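Local coordinates for N-terminal cyanobactin protease (Planktothrix agardhii NIES-596, PDB 4H6W), which probably cleaves cyanobactin precursor peptides as a subtilisin-like serine endopeptidase in prenylagaramide maturation, this chain being the protease part of a longer protein, at residues Asn120-Ser125 and Asn149-Ile154; Leu145-Asn150 and Asp249-Lys254; Ala155-Asp160 and Asp188-Gly193. All coordinates share one frame; numbering follows the deposited sequence.

Contact 1 of 3, residues Asn120-Ser125 and Asn149-Ile154; sequences NIINVS and NNVLLI
Strands 121-124 and 152-154 run side by side in the same direction, their axes 4.7 Å apart and inclined by 17°. Ile-122 bonds through both its N and its O: its N donates to Leu-152 O at 2.8 Å, and its O receives Ile-154 N at 2.8 Å in a bond nearly in line with the carbonyl. Leu-152 N to Asn-120 O and Val-124 N to Ile-154 O extend the pattern at either end. On the face that carries Ile-122 and Leu-153, the two branches of Ile-122 part. CG1, beside the backbone N (chi1 -66°), takes CD1 to 3.7 Å from Val-151 CG1, while CG2 meets Leu-153 CD1 at 3.8 Å. Leu-153 spans two neighbours, its CD2 lying 3.9 Å from Val-124 CG2, and helix 104-116 covers this side. On the other face Ile-121 CG2 touches the tip of Ile-154, CD1, at 3.8 Å, under helix 223-243. Asn-123 also faces that way, its ND2 bonded to Ser-231 OG and its side chain near the predicted catalytic Asp-29. These are neighbouring strands of the central parallel sheet of the subtilisin-like fold, joined through helix 137-148 in a beta-alpha-beta crossover.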
ATOM      1  N   ASN A 120       7.533   1.559  -9.600  1.00 32.66           N
ATOM      2  CA  ASN A 120       6.744   2.788  -9.712  1.00 32.43           C
ATOM      3  C   ASN A 120       6.044   3.130  -8.405  1.00 32.17           C
ATOM      4  O   ASN A 120       5.837   4.311  -8.073  1.00 31.88           O
ATOM      5  CB  ASN A 120       5.704   2.632 -10.814  1.00 32.21           C
ATOM      6  CG  ASN A 120       6.333   2.378 -12.152  1.00 33.46           C
ATOM      7  OD1 ASN A 120       6.990   3.260 -12.705  1.00 34.83           O
ATOM      8  ND2 ASN A 120       6.157   1.168 -12.680  1.00 32.83           N
ATOM      9  N   ILE A 121       5.664   2.070  -7.695  1.00 29.40           N
ATOM     10  CA  ILE A 121       5.028   2.161  -6.400  1.00 29.87           C
ATOM     11  C   ILE A 121       5.825   1.336  -5.402  1.00 28.52           C
ATOM     12  O   ILE A 121       6.237   0.218  -5.710  1.00 28.42           O
ATOM     13  CB  ILE A 121       3.589   1.629  -6.467  1.00 30.08           C
ATOM     14  CG1 ILE A 121       2.743   2.574  -7.310  1.00 31.00           C
ATOM     15  CG2 ILE A 121       2.991   1.486  -5.077  1.00 28.64           C
ATOM     16  CD1 ILE A 121       1.442   1.964  -7.748  1.00 30.67           C
ATOM     17  N   ILE A 122       6.037   1.888  -4.213  1.00 26.58           N
ATOM     18  CA  ILE A 122       6.701   1.146  -3.147  1.00 26.56           C
ATOM     19  C   ILE A 122       5.753   0.995  -1.968  1.00 26.60           C
ATOM     20  O   ILE A 122       5.320   1.996  -1.391  1.00 27.05           O
ATOM     21  CB  ILE A 122       8.025   1.813  -2.702  1.00 25.84           C
ATOM     22  CG1 ILE A 122       9.052   1.766  -3.848  1.00 25.45           C
ATOM     23  CG2 ILE A 122       8.573   1.131  -1.450  1.00 24.13           C
ATOM     24  CD1 ILE A 122      10.279   2.622  -3.616  1.00 25.29           C
ATOM     25  N   ASN A 123       5.454  -0.260  -1.628  1.00 25.89           N
ATOM     26  CA  ASN A 123       4.586  -0.610  -0.506  1.00 27.11           C
ATOM     27  C   ASN A 123       5.324  -0.964   0.786  1.00 27.47           C
ATOM     28  O   ASN A 123       6.112  -1.905   0.816  1.00 30.91           O
ATOM     29  CB  ASN A 123       3.665  -1.776  -0.891  1.00 26.33           C
ATOM     30  CG  ASN A 123       2.709  -2.145   0.224  1.00 26.48           C
ATOM     31  OD1 ASN A 123       3.074  -2.847   1.178  1.00 27.68           O
ATOM     32  ND2 ASN A 123       1.487  -1.660   0.126  1.00 24.76           N
ATOM     33  N   VAL A 124       5.036  -0.246   1.863  1.00 27.29           N
ATOM     34  CA  VAL A 124       5.693  -0.500   3.150  1.00 28.68           C
ATOM     35  C   VAL A 124       4.635  -0.737   4.220  1.00 29.24           C
ATOM     36  O   VAL A 124       4.107   0.207   4.803  1.00 30.88           O
ATOM     37  CB  VAL A 124       6.641   0.663   3.588  1.00 27.16           C
ATOM     38  CG1 VAL A 124       7.498   0.243   4.770  1.00 26.77           C
ATOM     39  CG2 VAL A 124       7.547   1.102   2.456  1.00 26.60           C
ATOM     40  N   SER A 125       4.329  -2.002   4.474  1.00 31.60           N
ATOM     41  CA  SER A 125       3.308  -2.385   5.451  1.00 33.44           C
ATOM     42  C   SER A 125       3.887  -2.471   6.858  1.00 35.22           C
ATOM     43  O   SER A 125       3.495  -3.294   7.659  1.00 41.27           O
ATOM     44  CB  SER A 125       2.658  -3.706   5.044  1.00 31.62           C
ATOM     45  OG  SER A 125       1.958  -3.522   3.836  1.00 33.12           O
ATOM     46  N   ASN A 149      12.458  10.757  -8.760  1.00 40.54           N
ATOM     47  CA  ASN A 149      12.277   9.758  -9.823  1.00 38.26           C
ATOM     48  C   ASN A 149      10.811   9.439 -10.080  1.00 35.80           C
ATOM     49  O   ASN A 149      10.497   8.502 -10.812  1.00 33.26           O
ATOM     50  CB  ASN A 149      13.039   8.469  -9.494  1.00 39.76           C
ATOM     51  CG  ASN A 149      14.537   8.596  -9.705  1.00 42.14           C
ATOM     52  OD1 ASN A 149      15.084   8.057 -10.669  1.00 43.22           O
ATOM     53  ND2 ASN A 149      15.213   9.302  -8.798  1.00 42.68           N
ATOM     54  N   ASN A 150       9.927  10.222  -9.461  1.00 35.24           N
ATOM     55  CA  ASN A 150       8.479  10.012  -9.518  1.00 32.74           C
ATOM     56  C   ASN A 150       8.053   8.586  -9.154  1.00 32.37           C
ATOM     57  O   ASN A 150       7.337   7.924  -9.914  1.00 33.93           O
ATOM     58  CB  ASN A 150       7.913  10.418 -10.882  1.00 32.44           C
ATOM     59  CG  ASN A 150       6.426  10.713 -10.828  1.00 35.33           C
ATOM     60  OD1 ASN A 150       5.770  10.514  -9.791  1.00 35.51           O
ATOM     61  ND2 ASN A 150       5.874  11.179 -11.949  1.00 35.22           N
ATOM     62  N   VAL A 151       8.517   8.117  -7.996  1.00 30.48           N
ATOM     63  CA  VAL A 151       8.085   6.840  -7.424  1.00 29.31           C
ATOM     64  C   VAL A 151       7.213   7.161  -6.226  1.00 29.74           C
ATOM     65  O   VAL A 151       7.601   7.967  -5.389  1.00 29.09           O
ATOM     66  CB  VAL A 151       9.286   5.993  -6.949  1.00 28.23           C
ATOM     67  CG1 VAL A 151       8.827   4.688  -6.325  1.00 27.72           C
ATOM     68  CG2 VAL A 151      10.240   5.733  -8.099  1.00 27.42           C
ATOM     69  N   LEU A 152       6.035   6.535  -6.151  1.00 30.67           N
ATOM     70  CA  LEU A 152       5.123   6.724  -5.007  1.00 30.19           C
ATOM     71  C   LEU A 152       5.345   5.721  -3.870  1.00 29.66           C
ATOM     72  O   LEU A 152       5.201   4.516  -4.058  1.00 30.28           O
ATOM     73  CB  LEU A 152       3.669   6.649  -5.464  1.00 29.50           C
ATOM     74  CG  LEU A 152       2.560   6.794  -4.411  1.00 29.28           C
ATOM     75  CD1 LEU A 152       2.634   8.125  -3.653  1.00 27.64           C
ATOM     76  CD2 LEU A 152       1.220   6.619  -5.113  1.00 27.54           C
ATOM     77  N   LEU A 153       5.701   6.226  -2.695  1.00 29.54           N
ATOM     78  CA  LEU A 153       5.848   5.381  -1.520  1.00 28.12           C
ATOM     79  C   LEU A 153       4.564   5.434  -0.690  1.00 28.74           C
ATOM     80  O   LEU A 153       4.074   6.523  -0.356  1.00 28.21           O
ATOM     81  CB  LEU A 153       7.060   5.801  -0.681  1.00 27.93           C
ATOM     82  CG  LEU A 153       7.493   4.681   0.271  1.00 27.60           C
ATOM     83  CD1 LEU A 153       8.995   4.486   0.275  1.00 28.07           C
ATOM     84  CD2 LEU A 153       6.950   4.890   1.670  1.00 27.63           C
ATOM     85  N   ILE A 154       4.043   4.251  -0.358  1.00 27.06           N
ATOM     86  CA  ILE A 154       2.758   4.096   0.318  1.00 26.98           C
ATOM     87  C   ILE A 154       3.000   3.271   1.576  1.00 27.20           C
ATOM     88  O   ILE A 154       3.486   2.143   1.504  1.00 27.78           O
ATOM     89  CB  ILE A 154       1.740   3.376  -0.608  1.00 27.79           C
ATOM     90  CG1 ILE A 154       1.586   4.153  -1.929  1.00 28.45           C
ATOM     91  CG2 ILE A 154       0.387   3.166   0.076  1.00 25.40           C
ATOM     92  CD1 ILE A 154       0.653   3.497  -2.929  1.00 29.18           C
TER

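Contact 2 of 3, residues Leu145-Asn150 and Asp249-Lys254; sequences LCQENN and DPQKVK
Asp-249 OD1 is gripped by two donors: Asn-150 ND2, 2.7 Å away, and, more weakly, Lys-252 N in the first turn of helix 250-259. The Asn-150 bond is nearly straight (173° at the hydrogen) and lies in the plane of its own amide, yet it meets OD1 from above the carboxylate plane; the two flat groups are turned 75° apart. The other end of the same amide is used as well. Asn-150 OD1 accepts Gln-251 N at 3.0 Å, in the carbonyl plane and on a lone pair, so donor and acceptor together fix the rotation of the group. With CG anti to the backbone N (chi1 -159°), Asn-150 extends beside Pro-250, whose CD sits 3.4 Å from OD1. Gln-251 answers in the opposite direction: its extended chain carries NE2 to Gln-147 O, 3.1 Å away and in the plane of the Gln-251 amide. Gln-147 O also takes a weak bond from Asn-150 N. Pro-250 also packs on Leu-238 of helix 223-243. Asp-249 is thus a helix N-cap with proline following it, and Asn-150, just past the end of helix 137-148, satisfies a further N-H of that first turn.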
ATOM      1  N   LEU A 145      14.843  10.570  -2.984  1.00 33.05           N
ATOM      2  CA  LEU A 145      15.135   9.826  -4.201  1.00 31.87           C
ATOM      3  C   LEU A 145      13.842   9.499  -4.960  1.00 31.93           C
ATOM      4  O   LEU A 145      13.779   9.663  -6.184  1.00 30.64           O
ATOM      5  CB  LEU A 145      15.915   8.546  -3.887  1.00 31.61           C
ATOM      6  CG  LEU A 145      16.392   7.716  -5.087  1.00 32.83           C
ATOM      7  CD1 LEU A 145      17.573   8.390  -5.769  1.00 33.08           C
ATOM      8  CD2 LEU A 145      16.752   6.302  -4.680  1.00 31.84           C
ATOM      9  N   CYS A 146      12.816   9.071  -4.225  1.00 31.00           N
ATOM     10  CA  CYS A 146      11.505   8.764  -4.813  1.00 31.75           C
ATOM     11  C   CYS A 146      10.860   9.983  -5.449  1.00 32.93           C
ATOM     12  O   CYS A 146      10.292   9.887  -6.541  1.00 32.26           O
ATOM     13  CB  CYS A 146      10.550   8.209  -3.751  1.00 31.62           C
ATOM     14  SG  CYS A 146      11.012   6.600  -3.101  1.00 31.44           S
ATOM     15  N   GLN A 147      10.922  11.118  -4.746  1.00 35.04           N
ATOM     16  CA  GLN A 147      10.401  12.384  -5.271  1.00 37.34           C
ATOM     17  C   GLN A 147      11.055  12.712  -6.602  1.00 38.66           C
ATOM     18  O   GLN A 147      10.378  13.065  -7.558  1.00 36.92           O
ATOM     19  CB  GLN A 147      10.639  13.531  -4.290  1.00 36.73           C
ATOM     20  CG  GLN A 147      10.221  14.897  -4.813  1.00 36.87           C
ATOM     21  CD  GLN A 147       8.713  15.051  -4.920  1.00 38.49           C
ATOM     22  OE1 GLN A 147       7.958  14.508  -4.098  1.00 39.45           O
ATOM     23  NE2 GLN A 147       8.262  15.794  -5.930  1.00 35.12           N
ATOM     24  N   GLU A 148      12.376  12.571  -6.656  1.00 42.37           N
ATOM     25  CA  GLU A 148      13.142  12.910  -7.852  1.00 45.30           C
ATOM     26  C   GLU A 148      12.880  11.986  -9.036  1.00 44.09           C
ATOM     27  O   GLU A 148      13.071  12.384 -10.188  1.00 46.74           O
ATOM     28  CB  GLU A 148      14.634  12.971  -7.533  1.00 47.57           C
ATOM     29  CG  GLU A 148      14.990  14.117  -6.595  1.00 55.91           C
ATOM     30  CD  GLU A 148      16.399  14.029  -6.022  1.00 62.20           C
ATOM     31  OE1 GLU A 148      17.025  12.939  -6.074  1.00 62.87           O
ATOM     32  OE2 GLU A 148      16.879  15.064  -5.505  1.00 63.50           O
ATOM     33  N   ASN A 149      12.458  10.757  -8.760  1.00 40.54           N
ATOM     34  CA  ASN A 149      12.277   9.758  -9.823  1.00 38.26           C
ATOM     35  C   ASN A 149      10.811   9.439 -10.080  1.00 35.80           C
ATOM     36  O   ASN A 149      10.497   8.502 -10.812  1.00 33.26           O
ATOM     37  CB  ASN A 149      13.039   8.469  -9.494  1.00 39.76           C
ATOM     38  CG  ASN A 149      14.537   8.596  -9.705  1.00 42.14           C
ATOM     39  OD1 ASN A 149      15.084   8.057 -10.669  1.00 43.22           O
ATOM     40  ND2 ASN A 149      15.213   9.302  -8.798  1.00 42.68           N
ATOM     41  N   ASN A 150       9.927  10.222  -9.461  1.00 35.24           N
ATOM     42  CA  ASN A 150       8.479  10.012  -9.518  1.00 32.74           C
ATOM     43  C   ASN A 150       8.053   8.586  -9.154  1.00 32.37           C
ATOM     44  O   ASN A 150       7.337   7.924  -9.914  1.00 33.93           O
ATOM     45  CB  ASN A 150       7.913  10.418 -10.882  1.00 32.44           C
ATOM     46  CG  ASN A 150       6.426  10.713 -10.828  1.00 35.33           C
ATOM     47  OD1 ASN A 150       5.770  10.514  -9.791  1.00 35.51           O
ATOM     48  ND2 ASN A 150       5.874  11.179 -11.949  1.00 35.22           N
ATOM     49  N   ASP A 249       1.797   8.524 -14.114  1.00 37.87           N
ATOM     50  CA  ASP A 249       2.359   9.535 -13.219  1.00 34.27           C
ATOM     51  C   ASP A 249       1.996   9.282 -11.744  1.00 33.79           C
ATOM     52  O   ASP A 249       0.936   9.720 -11.273  1.00 33.87           O
ATOM     53  CB  ASP A 249       1.893  10.915 -13.662  1.00 37.32           C
ATOM     54  CG  ASP A 249       2.694  12.053 -13.026  1.00 41.55           C
ATOM     55  OD1 ASP A 249       3.292  11.886 -11.928  1.00 43.52           O
ATOM     56  OD2 ASP A 249       2.702  13.141 -13.637  1.00 42.90           O
ATOM     57  N   PRO A 250       2.881   8.578 -11.000  1.00 31.86           N
ATOM     58  CA  PRO A 250       2.545   8.168  -9.620  1.00 32.08           C
ATOM     59  C   PRO A 250       2.308   9.314  -8.640  1.00 32.74           C
ATOM     60  O   PRO A 250       1.531   9.154  -7.694  1.00 36.16           O
ATOM     61  CB  PRO A 250       3.749   7.328  -9.198  1.00 29.87           C
ATOM     62  CG  PRO A 250       4.312   6.839 -10.491  1.00 30.21           C
ATOM     63  CD  PRO A 250       4.160   7.996 -11.431  1.00 30.04           C
ATOM     64  N   GLN A 251       2.950  10.457  -8.862  1.00 32.57           N
ATOM     65  CA  GLN A 251       2.663  11.638  -8.046  1.00 33.09           C
ATOM     66  C   GLN A 251       1.272  12.221  -8.350  1.00 32.39           C
ATOM     67  O   GLN A 251       0.601  12.685  -7.442  1.00 33.01           O
ATOM     68  CB  GLN A 251       3.783  12.682  -8.151  1.00 32.02           C
ATOM     69  CG  GLN A 251       4.961  12.351  -7.241  1.00 32.51           C
ATOM     70  CD  GLN A 251       6.306  12.865  -7.733  1.00 34.24           C
ATOM     71  OE1 GLN A 251       6.390  13.706  -8.638  1.00 36.03           O
ATOM     72  NE2 GLN A 251       7.378  12.361  -7.128  1.00 33.97           N
ATOM     73  N   LYS A 252       0.840  12.163  -9.613  1.00 33.28           N
ATOM     74  CA  LYS A 252      -0.541  12.505  -9.983  1.00 32.83           C
ATOM     75  C   LYS A 252      -1.495  11.538  -9.311  1.00 30.90           C
ATOM     76  O   LYS A 252      -2.563  11.926  -8.841  1.00 31.23           O
ATOM     77  CB  LYS A 252      -0.777  12.413 -11.494  1.00 36.82           C
ATOM     78  CG  LYS A 252      -0.601  13.685 -12.308  1.00 42.49           C
ATOM     79  CD  LYS A 252      -1.758  13.799 -13.302  1.00 49.79           C
ATOM     80  CE  LYS A 252      -1.310  14.010 -14.753  1.00 56.92           C
ATOM     81  NZ  LYS A 252      -0.353  15.142 -14.999  1.00 53.65           N
ATOM     82  N   VAL A 253      -1.118  10.270  -9.266  1.00 29.61           N
ATOM     83  CA  VAL A 253      -2.014   9.264  -8.696  1.00 29.69           C
ATOM     84  C   VAL A 253      -2.194   9.469  -7.193  1.00 29.92           C
ATOM     85  O   VAL A 253      -3.327   9.390  -6.686  1.00 30.57           O
ATOM     86  CB  VAL A 253      -1.587   7.827  -9.063  1.00 28.53           C
ATOM     87  CG1 VAL A 253      -2.427   6.807  -8.323  1.00 26.92           C
ATOM     88  CG2 VAL A 253      -1.682   7.623 -10.575  1.00 27.31           C
ATOM     89  N   LYS A 254      -1.102   9.780  -6.492  1.00 30.13           N
ATOM     90  CA  LYS A 254      -1.194  10.090  -5.055  1.00 30.75           C
ATOM     91  C   LYS A 254      -2.257  11.167  -4.770  1.00 29.78           C
ATOM     92  O   LYS A 254      -3.131  10.981  -3.925  1.00 29.94           O
ATOM     93  CB  LYS A 254       0.159  10.534  -4.503  1.00 31.23           C
ATOM     94  CG  LYS A 254       0.132  10.937  -3.034  1.00 33.32           C
ATOM     95  CD  LYS A 254       1.500  11.381  -2.538  1.00 35.03           C
ATOM     96  CE  LYS A 254       1.932  12.727  -3.109  1.00 34.83           C
ATOM     97  NZ  LYS A 254       1.385  13.870  -2.325  1.00 34.92           N
TER

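Contact 3 of 3, residues Ala155-Asp160 and Asp188-Gly193; sequences AATGND and DFSNWG
Asn-191 reaches from the loop before helix 194-199 into the turn Thr-157 to Asp-160, which matches the segment that carries the oxyanion-hole asparagine in subtilisins; by that likeness Asn-159 probably plays this part here. Asn-191 CB lies 3.5 Å from Thr-157 O. CG, anti to the carbonyl carbon (chi1 -68°) and beside the backbone N, passes close to Gly-158 O. At the tip, ND2 donates to Thr-157 O at 3.1 Å, with that oxygen near the plane of the amide. The same nitrogen faces Asp-160 OD2, carboxylate and amide being only 6° from coplanar, although the position of OD2 is less certain. On the other branch OD1 takes a weak bond from Asp-160 N, and a second weak one from Cys-162 N. The backbone adds Asn-191 N to Gly-158 O at 2.8 Å, so main chain and side chain clasp the turn together. At the backbone angles of Gly-158, a CB would strike both the preceding carbonyl oxygen and Asn-191 ND2. An alanine in place of Asn-191 would probably cost Thr-157 O its ND2 donor and Asp-160 its side-chain partner, and allow the turn beside Asn-159 to shift. The side chains of Asn-159 and Phe-189 run alongside each other, amide and ring steeply inclined: Asn-159 OD1, hydrogen-bonded to Thr-223 OG1, is 3.8 Å from Phe-189 CD1. Asn-159 CA makes a CA-H...O contact of 3.1 Å with Phe-189 O.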
ATOM      1  N   ALA A 155       2.666   3.820   2.733  1.00 26.25           N
ATOM      2  CA  ALA A 155       3.023   3.158   3.972  1.00 26.08           C
ATOM      3  C   ALA A 155       1.908   3.167   4.998  1.00 28.46           C
ATOM      4  O   ALA A 155       1.110   4.131   5.067  1.00 29.10           O
ATOM      5  CB  ALA A 155       4.272   3.787   4.555  1.00 27.73           C
ATOM      6  N   ALA A 156       1.884   2.102   5.803  1.00 27.67           N
ATOM      7  CA  ALA A 156       0.967   1.947   6.937  1.00 28.49           C
ATOM      8  C   ALA A 156       1.144   3.001   8.034  1.00 29.74           C
ATOM      9  O   ALA A 156       2.258   3.276   8.469  1.00 31.13           O
ATOM     10  CB  ALA A 156       1.128   0.556   7.532  1.00 28.74           C
ATOM     11  N   THR A 157       0.038   3.573   8.497  1.00 30.88           N
ATOM     12  CA  THR A 157       0.077   4.538   9.603  1.00 32.09           C
ATOM     13  C   THR A 157       0.446   3.882  10.948  1.00 34.47           C
ATOM     14  O   THR A 157       1.000   4.541  11.833  1.00 38.70           O
ATOM     15  CB  THR A 157      -1.278   5.267   9.769  1.00 32.69           C
ATOM     16  OG1 THR A 157      -2.311   4.315  10.052  1.00 29.21           O
ATOM     17  CG2 THR A 157      -1.642   6.060   8.508  1.00 31.83           C
ATOM     18  N   GLY A 158       0.124   2.600  11.110  1.00 32.77           N
ATOM     19  CA  GLY A 158       0.455   1.885  12.335  1.00 31.91           C
ATOM     20  C   GLY A 158      -0.752   1.523  13.184  1.00 32.22           C
ATOM     21  O   GLY A 158      -1.839   2.088  13.021  1.00 32.25           O
ATOM     22  N   ASN A 159      -0.541   0.600  14.121  1.00 32.22           N
ATOM     23  CA  ASN A 159      -1.635  -0.050  14.842  1.00 32.40           C
ATOM     24  C   ASN A 159      -1.547   0.135  16.350  1.00 34.78           C
ATOM     25  O   ASN A 159      -1.921  -0.750  17.116  1.00 37.72           O
ATOM     26  CB  ASN A 159      -1.666  -1.532  14.473  1.00 30.16           C
ATOM     27  CG  ASN A 159      -1.324  -1.759  13.015  1.00 30.06           C
ATOM     28  OD1 ASN A 159      -2.130  -1.456  12.124  1.00 29.18           O
ATOM     29  ND2 ASN A 159      -0.110  -2.255  12.757  1.00 27.21           N
ATOM     30  N   ASP A 160      -1.080   1.309  16.762  1.00 37.19           N
ATOM     31  CA  ASP A 160      -0.853   1.621  18.171  1.00 38.91           C
ATOM     32  C   ASP A 160      -2.109   2.195  18.816  1.00 39.05           C
ATOM     33  O   ASP A 160      -2.154   2.388  20.023  1.00 40.02           O
ATOM     34  CB  ASP A 160       0.318   2.607  18.332  1.00 40.29           C
ATOM     35  CG  ASP A 160       1.586   2.149  17.618  1.00 41.61           C
ATOM     36  OD1 ASP A 160       2.294   1.252  18.130  1.00 40.14           O
ATOM     37  OD2 ASP A 160       1.872   2.700  16.534  1.00 41.70           O
ATOM     38  N   ASP A 188     -10.322   1.084  15.938  1.00 53.76           N
ATOM     39  CA  ASP A 188      -9.628   1.618  17.110  1.00 53.01           C
ATOM     40  C   ASP A 188      -8.112   1.654  16.952  1.00 49.72           C
ATOM     41  O   ASP A 188      -7.477   2.638  17.328  1.00 48.00           O
ATOM     42  CB  ASP A 188      -9.975   0.803  18.359  1.00 63.77           C
ATOM     43  CG  ASP A 188     -11.260   1.258  19.027  1.00 72.32           C
ATOM     44  OD1 ASP A 188     -11.894   2.230  18.544  1.00 76.44           O
ATOM     45  OD2 ASP A 188     -11.628   0.638  20.051  1.00 74.78           O
ATOM     46  N   PHE A 189      -7.539   0.582  16.402  1.00 44.34           N
ATOM     47  CA  PHE A 189      -6.092   0.409  16.389  1.00 41.56           C
ATOM     48  C   PHE A 189      -5.333   1.355  15.454  1.00 39.58           C
ATOM     49  O   PHE A 189      -4.157   1.609  15.669  1.00 39.27           O
ATOM     50  CB  PHE A 189      -5.707  -1.052  16.112  1.00 42.74           C
ATOM     51  CG  PHE A 189      -6.244  -1.604  14.816  1.00 42.70           C
ATOM     52  CD1 PHE A 189      -5.603  -1.335  13.606  1.00 41.83           C
ATOM     53  CD2 PHE A 189      -7.368  -2.430  14.808  1.00 41.49           C
ATOM     54  CE1 PHE A 189      -6.092  -1.850  12.411  1.00 41.72           C
ATOM     55  CE2 PHE A 189      -7.859  -2.952  13.617  1.00 42.91           C
ATOM     56  CZ  PHE A 189      -7.223  -2.660  12.414  1.00 42.50           C
ATOM     57  N   SER A 190      -6.015   1.888  14.445  1.00 38.31           N
ATOM     58  CA  SER A 190      -5.386   2.664  13.369  1.00 36.47           C
ATOM     59  C   SER A 190      -4.835   4.006  13.862  1.00 35.77           C
ATOM     60  O   SER A 190      -5.583   4.814  14.404  1.00 36.61           O
ATOM     61  CB  SER A 190      -6.412   2.882  12.250  1.00 35.05           C
ATOM     62  OG  SER A 190      -5.784   3.085  10.997  1.00 36.18           O
ATOM     63  N   ASN A 191      -3.534   4.245  13.696  1.00 35.05           N
ATOM     64  CA  ASN A 191      -2.949   5.508  14.169  1.00 36.18           C
ATOM     65  C   ASN A 191      -3.503   6.708  13.415  1.00 38.38           C
ATOM     66  O   ASN A 191      -3.871   6.614  12.235  1.00 38.03           O
ATOM     67  CB  ASN A 191      -1.419   5.506  14.110  1.00 34.56           C
ATOM     68  CG  ASN A 191      -0.804   4.546  15.104  1.00 36.55           C
ATOM     69  OD1 ASN A 191      -1.392   4.262  16.143  1.00 38.06           O
ATOM     70  ND2 ASN A 191       0.390   4.039  14.792  1.00 35.87           N
ATOM     71  N   TRP A 192      -3.590   7.827  14.118  1.00 39.36           N
ATOM     72  CA  TRP A 192      -3.999   9.070  13.507  1.00 42.73           C
ATOM     73  C   TRP A 192      -3.036  10.155  14.018  1.00 44.70           C
ATOM     74  O   TRP A 192      -2.107   9.854  14.767  1.00 42.16           O
ATOM     75  CB  TRP A 192      -5.497   9.340  13.764  1.00 43.82           C
ATOM     76  CG  TRP A 192      -5.825   9.779  15.152  1.00 44.73           C
ATOM     77  CD1 TRP A 192      -5.991  11.062  15.573  1.00 44.86           C
ATOM     78  CD2 TRP A 192      -6.026   8.947  16.304  1.00 44.45           C
ATOM     79  NE1 TRP A 192      -6.277  11.092  16.913  1.00 46.65           N
ATOM     80  CE2 TRP A 192      -6.296   9.811  17.396  1.00 45.62           C
ATOM     81  CE3 TRP A 192      -5.990   7.565  16.526  1.00 43.64           C
ATOM     82  CZ2 TRP A 192      -6.535   9.338  18.697  1.00 42.66           C
ATOM     83  CZ3 TRP A 192      -6.230   7.094  17.819  1.00 45.45           C
ATOM     84  CH2 TRP A 192      -6.505   7.984  18.887  1.00 44.10           C
ATOM     85  N   GLY A 193      -3.218  11.395  13.586  1.00 48.82           N
ATOM     86  CA  GLY A 193      -2.214  12.430  13.847  1.00 51.57           C
ATOM     87  C   GLY A 193      -2.228  13.447  12.730  1.00 55.94           C
ATOM     88  O   GLY A 193      -2.773  13.190  11.653  1.00 56.15           O
TER

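In the fold
Contacts 1 and 3 both use strand 152-156, and contact 2 lies where the chain enters it. Contact 1 is buried in the sheet and combines regular backbone pairing with apolar packing. Contact 2 shares Asn-149 and Asn-150 with contact 1, and Leu-152 packs on Pro-250 and Lys-254; there, near the surface and away from the annotated sites, side-chain amides and a carboxylate bond to one another and to backbone groups at the helix ends. Contact 3 takes in the last residues of the strand and the loop after it, where Asn-159 lies near the predicted catalytic Ser-224. It is partly buried and joins two loops, mainly through one asparagine. The sheet pairing of contact 1 carries on into contact 3 through Ala-156 N to Val-124 O.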